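Local coordinates for protein amide synthase (Vibrio cholerae, PDB 1L5A) that probably joins an acyl group to an amine as the amide synthase of vibriobactin biosynthesis, a free-standing condensation enzyme of the nonribosomal peptide synthetase family, at residues 169-172 / 173-176; 182-185 / 186-189. All blocks are in the same frame, centred on the assembly; numbering follows the deposited sequence.

Interaction 1 (169-172 / 173-176); sequences AAYL and TSHR
The ring of Tyr171 meets the aliphatic stem of Arg176 along its edge: CE1 of Tyr171 lies 4.0 Å from CD of Arg176, which sits near the plane of the ring. The hydroxyl of Ser174 approaches the same ring obliquely. Farther along the arginine, the guanidinium plane is turned 57° from that of the phenol. With CG of Tyr171 anti to its own N (chi1 162°), the ring reaches forward across the bend, although its CB points away from it. Arg176, extended from CG to NE, runs past the ring to its charged end.

The backbone turns here from helix 161-172 into helix 175-189, and two hydroxyls grip carbonyls of the last turn before the bend. OG1 of Thr173 bonds to O of Ala170 at 3.0 Å, and the Thr173 backbone N reaches that oxygen at 3.3 Å from the same face of the carbonyl plane. O of Tyr171 is likewise held twice, by OG of Ser174 at 2.9 Å, tilted 19° from the carbonyl plane, and by N of Ser174 at 3.1 Å. Small hydroxyl residues suit the bend because their short side chains can fold back onto the main chain.

Ser174 also holds the N-cap position of the next helix. The same hydroxyl thus bonds back to Tyr171 O and, weakly, forward to Tyr177 N. Beyond the bend, Asp180 takes a salt bridge from Arg176 NH1 at OD1 and a hydrogen bond from Tyr171 OH at OD2. Sharing one carboxylate would restrain both polar ends; the arginine probably keeps that carboxylate ionised, and its charge in turn probably polarises the phenol O-H.

Interaction 2 (182-185 / 186-189); sequences QFWQ and GYLR
Tyr187 lies one turn beyond Phe183 and beside Trp184, and the three form an aromatic cluster along helix 175-189. A chi1 of -167° sets the Tyr187 ring opposite its own N; from there it projects outward from the helix, and the Phe183 ring leans forward to meet it. CD2 of Tyr187 comes 3.9 Å from CZ3 of Trp184; these two side chains run side by side in the same direction, yet their ring planes stand 83° apart in an oblique pairing. Against Phe183 the tyrosine ring is nearly parallel, at 17°, but slid aside, with centroids 5.6 Å apart and little overlap. Phe183 instead directs an edge at the indole, its CE2 standing 3.7 Å above the centre of one Trp184 face. Broad, flat side chains suit this flank because large apolar rings on neighbouring positions can contact one another and the fold beneath.

Gln185 and Arg189 make a different pair, also one turn apart. Gln185 is extended beyond CG, whereas Arg189 bends at its third torsion, which sets NH2 of Arg189 alongside CG of Gln185, 3.5 Å away, with O of Gln185 over one guanidinium face. The amide and guanidinium planes are moderately inclined to each other. Long polar chains with flexible stems fit this more exposed flank.

Regular i to i+4 bonds carry the backbone through the pair of turns; that from N of Leu188 to O of Trp184 measures 3.1 Å.

The aromatic flank is set into the fold. Trp184 and Tyr187 pack on Leu305 of helix 291-307 and on strand 277-282, anchored by bonds from Trp184 NE1 to His308 O and from Leu282 N to Tyr187 OH. Phe183 stacks on His308, while Trp184 and Leu188 lean on Ile316 of helix 313-319.

From the N terminus, helix 161-172 runs into interaction 1, where the bend at 173-174 delivers the chain into helix 175-189; interaction 2 then occupies the C-terminal turns of that same helix. The contacts are in series, neither nesting nor crossing: interaction 1 closes the bend between two helices, while interaction 2 closes no loop. Their centres are 18 Å apart and their nearest atoms about 7 Å, so they are joined through the helix and do not touch. Interaction 1 sets the start of the helix against its predecessor and reaches a second subunit, through Thr173 and His175 to its Trp264. Interaction 2 ties the far end to helices 291-307 and 313-319 and to strand 277-282.

Interaction 1 (169-172 / 173-176)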
loop_
_atom_site.group_PDB
_atom_site.type_symbol
_atom_site.label_atom_id
_atom_site.label_comp_id
_atom_site.label_asym_id
_atom_site.label_seq_id
_atom_site.Cartn_x
_atom_site.Cartn_y
_atom_site.Cartn_z
ATOM N N ALA A 169 -13.488 -7.546 -2.388
ATOM C CA ALA A 169 -13.643 -8.446 -1.249
ATOM C C ALA A 169 -12.497 -8.265 -0.240
ATOM O O ALA A 169 -12.721 -8.170 0.974
ATOM C CB ALA A 169 -13.677 -9.885 -1.729
ATOM N N ALA A 170 -11.275 -8.221 -0.754
ATOM C CA ALA A 170 -10.098 -8.060 0.074
ATOM C C ALA A 170 -10.152 -6.737 0.832
ATOM O O ALA A 170 -9.752 -6.663 2.004
ATOM C CB ALA A 170 -8.823 -8.127 -0.801
ATOM N N TYR A 171 -10.625 -5.693 0.155
ATOM C CA TYR A 171 -10.733 -4.368 0.768
ATOM C C TYR A 171 -11.723 -4.356 1.934
ATOM O O TYR A 171 -11.466 -3.725 2.963
ATOM C CB TYR A 171 -11.197 -3.329 -0.245
ATOM C CG TYR A 171 -11.730 -2.093 0.428
ATOM C CD1 TYR A 171 -10.860 -1.145 0.962
ATOM C CD2 TYR A 171 -13.115 -1.894 0.588
ATOM C CE1 TYR A 171 -11.330 -0.029 1.642
ATOM C CE2 TYR A 171 -13.613 -0.775 1.276
ATOM C CZ TYR A 171 -12.705 0.161 1.803
ATOM O OH TYR A 171 -13.143 1.278 2.486
ATOM N N LEU A 172 -12.854 -5.043 1.756
ATOM C CA LEU A 172 -13.882 -5.104 2.789
ATOM C C LEU A 172 -13.436 -5.780 4.076
ATOM O O LEU A 172 -14.062 -5.592 5.125
ATOM C CB LEU A 172 -15.123 -5.827 2.266
ATOM C CG LEU A 172 -15.947 -5.033 1.259
ATOM C CD1 LEU A 172 -17.160 -5.856 0.924
ATOM C CD2 LEU A 172 -16.350 -3.649 1.828
ATOM N N THR A 173 -12.375 -6.581 3.989
ATOM C CA THR A 173 -11.846 -7.282 5.153
ATOM C C THR A 173 -10.524 -6.683 5.597
ATOM O O THR A 173 -9.951 -7.125 6.575
ATOM C CB THR A 173 -11.598 -8.775 4.873
ATOM O OG1 THR A 173 -10.765 -8.907 3.713
ATOM C CG2 THR A 173 -12.925 -9.521 4.670
ATOM N N SER A 174 -10.055 -5.668 4.890
ATOM C CA SER A 174 -8.791 -5.030 5.223
ATOM C C SER A 174 -8.902 -4.023 6.363
ATOM O O SER A 174 -9.995 -3.587 6.718
ATOM C CB SER A 174 -8.235 -4.305 3.995
ATOM O OG SER A 174 -8.815 -3.015 3.870
ATOM N N HIS A 175 -7.758 -3.652 6.927
ATOM C CA HIS A 175 -7.740 -2.661 7.993
ATOM C C HIS A 175 -8.174 -1.301 7.420
ATOM O O HIS A 175 -8.806 -0.507 8.118
ATOM C CB HIS A 175 -6.334 -2.537 8.619
ATOM C CG HIS A 175 -5.956 -3.686 9.507
ATOM N ND1 HIS A 175 -5.735 -3.542 10.861
ATOM C CD2 HIS A 175 -5.756 -4.999 9.233
ATOM C CE1 HIS A 175 -5.416 -4.714 11.382
ATOM N NE2 HIS A 175 -5.423 -5.615 10.416
ATOM N N ARG A 176 -7.839 -1.044 6.154
ATOM C CA ARG A 176 -8.187 0.224 5.489
ATOM C C ARG A 176 -9.701 0.458 5.593
ATOM O O ARG A 176 -10.156 1.571 5.822
ATOM C CB ARG A 176 -7.778 0.189 4.016
ATOM C CG ARG A 176 -7.522 1.543 3.403
ATOM C CD ARG A 176 -7.620 1.480 1.889
ATOM N NE ARG A 176 -7.049 2.651 1.217
ATOM C CZ ARG A 176 -7.215 3.921 1.596
ATOM N NH1 ARG A 176 -7.943 4.231 2.668
ATOM N NH2 ARG A 176 -6.655 4.893 0.883
#

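Interaction 2 (182-185 / 186-189)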
loop_
_atom_site.group_PDB
_atom_site.type_symbol
_atom_site.label_atom_id
_atom_site.label_comp_id
_atom_site.label_asym_id
_atom_site.label_seq_id
_atom_site.Cartn_x
_atom_site.Cartn_y
_atom_site.Cartn_z
ATOM N N GLN A 182 -13.729 4.789 10.262
ATOM C CA GLN A 182 -13.240 5.688 11.299
ATOM C C GLN A 182 -13.300 7.135 10.802
ATOM O O GLN A 182 -13.899 8.004 11.435
ATOM C CB GLN A 182 -11.794 5.324 11.646
ATOM C CG GLN A 182 -11.208 6.092 12.815
ATOM C CD GLN A 182 -11.828 5.683 14.141
ATOM O OE1 GLN A 182 -13.046 5.485 14.241
ATOM N NE2 GLN A 182 -10.993 5.562 15.175
ATOM N N PHE A 183 -12.698 7.371 9.641
ATOM C CA PHE A 183 -12.641 8.694 9.058
ATOM C C PHE A 183 -13.985 9.364 8.758
ATOM O O PHE A 183 -14.164 10.548 9.076
ATOM C CB PHE A 183 -11.789 8.660 7.788
ATOM C CG PHE A 183 -11.892 9.908 6.953
ATOM C CD1 PHE A 183 -11.030 10.969 7.159
ATOM C CD2 PHE A 183 -12.892 10.030 5.981
ATOM C CE1 PHE A 183 -11.154 12.141 6.414
ATOM C CE2 PHE A 183 -13.028 11.190 5.235
ATOM C CZ PHE A 183 -12.156 12.254 5.452
ATOM N N TRP A 184 -14.918 8.640 8.138
ATOM C CA TRP A 184 -16.202 9.260 7.821
ATOM C C TRP A 184 -16.939 9.524 9.111
ATOM O O TRP A 184 -17.603 10.547 9.248
ATOM C CB TRP A 184 -17.058 8.392 6.876
ATOM C CG TRP A 184 -16.485 8.326 5.508
ATOM C CD1 TRP A 184 -15.745 7.303 4.986
ATOM C CD2 TRP A 184 -16.427 9.394 4.545
ATOM N NE1 TRP A 184 -15.216 7.674 3.772
ATOM C CE2 TRP A 184 -15.618 8.948 3.474
ATOM C CE3 TRP A 184 -16.971 10.685 4.489
ATOM C CZ2 TRP A 184 -15.338 9.742 2.360
ATOM C CZ3 TRP A 184 -16.692 11.486 3.376
ATOM C CH2 TRP A 184 -15.882 11.007 2.327
ATOM N N GLN A 185 -16.800 8.613 10.064
ATOM C CA GLN A 185 -17.449 8.776 11.360
ATOM C C GLN A 185 -17.026 10.101 12.033
ATOM O O GLN A 185 -17.849 10.856 12.551
ATOM C CB GLN A 185 -17.068 7.613 12.250
ATOM C CG GLN A 185 -17.924 7.432 13.468
ATOM C CD GLN A 185 -17.463 6.233 14.276
ATOM O OE1 GLN A 185 -16.426 6.286 14.952
ATOM N NE2 GLN A 185 -18.212 5.129 14.187
ATOM N N GLY A 186 -15.732 10.385 12.010
ATOM C CA GLY A 186 -15.267 11.599 12.635
ATOM C C GLY A 186 -15.601 12.830 11.840
ATOM O O GLY A 186 -15.891 13.875 12.414
ATOM N N TYR A 187 -15.554 12.703 10.517
ATOM C CA TYR A 187 -15.837 13.805 9.602
ATOM C C TYR A 187 -17.235 14.362 9.825
ATOM O O TYR A 187 -17.427 15.580 9.892
ATOM C CB TYR A 187 -15.728 13.317 8.161
ATOM C CG TYR A 187 -15.684 14.424 7.129
ATOM C CD1 TYR A 187 -14.761 15.457 7.238
ATOM C CD2 TYR A 187 -16.510 14.395 6.001
ATOM C CE1 TYR A 187 -14.640 16.431 6.256
ATOM C CE2 TYR A 187 -16.400 15.379 5.001
ATOM C CZ TYR A 187 -15.457 16.388 5.140
ATOM O OH TYR A 187 -15.304 17.354 4.165
ATOM N N LEU A 188 -18.205 13.459 9.930
ATOM C CA LEU A 188 -19.589 13.852 10.130
ATOM C C LEU A 188 -19.875 14.306 11.555
ATOM O O LEU A 188 -20.683 15.204 11.755
ATOM C CB LEU A 188 -20.547 12.707 9.751
ATOM C CG LEU A 188 -20.390 12.078 8.354
ATOM C CD1 LEU A 188 -21.552 11.096 8.071
ATOM C CD2 LEU A 188 -20.325 13.170 7.301
ATOM N N ARG A 189 -19.218 13.702 12.540
ATOM C CA ARG A 189 -19.451 14.067 13.942
ATOM C C ARG A 189 -19.119 15.528 14.185
ATOM O O ARG A 189 -19.913 16.281 14.750
ATOM C CB ARG A 189 -18.608 13.188 14.862
ATOM C CG ARG A 189 -18.883 13.362 16.351
ATOM C CD ARG A 189 -18.537 12.075 17.095
ATOM N NE ARG A 189 -19.377 10.967 16.632
ATOM C CZ ARG A 189 -18.956 9.716 16.447
ATOM N NH1 ARG A 189 -17.687 9.393 16.680
ATOM N NH2 ARG A 189 -19.811 8.784 16.029
#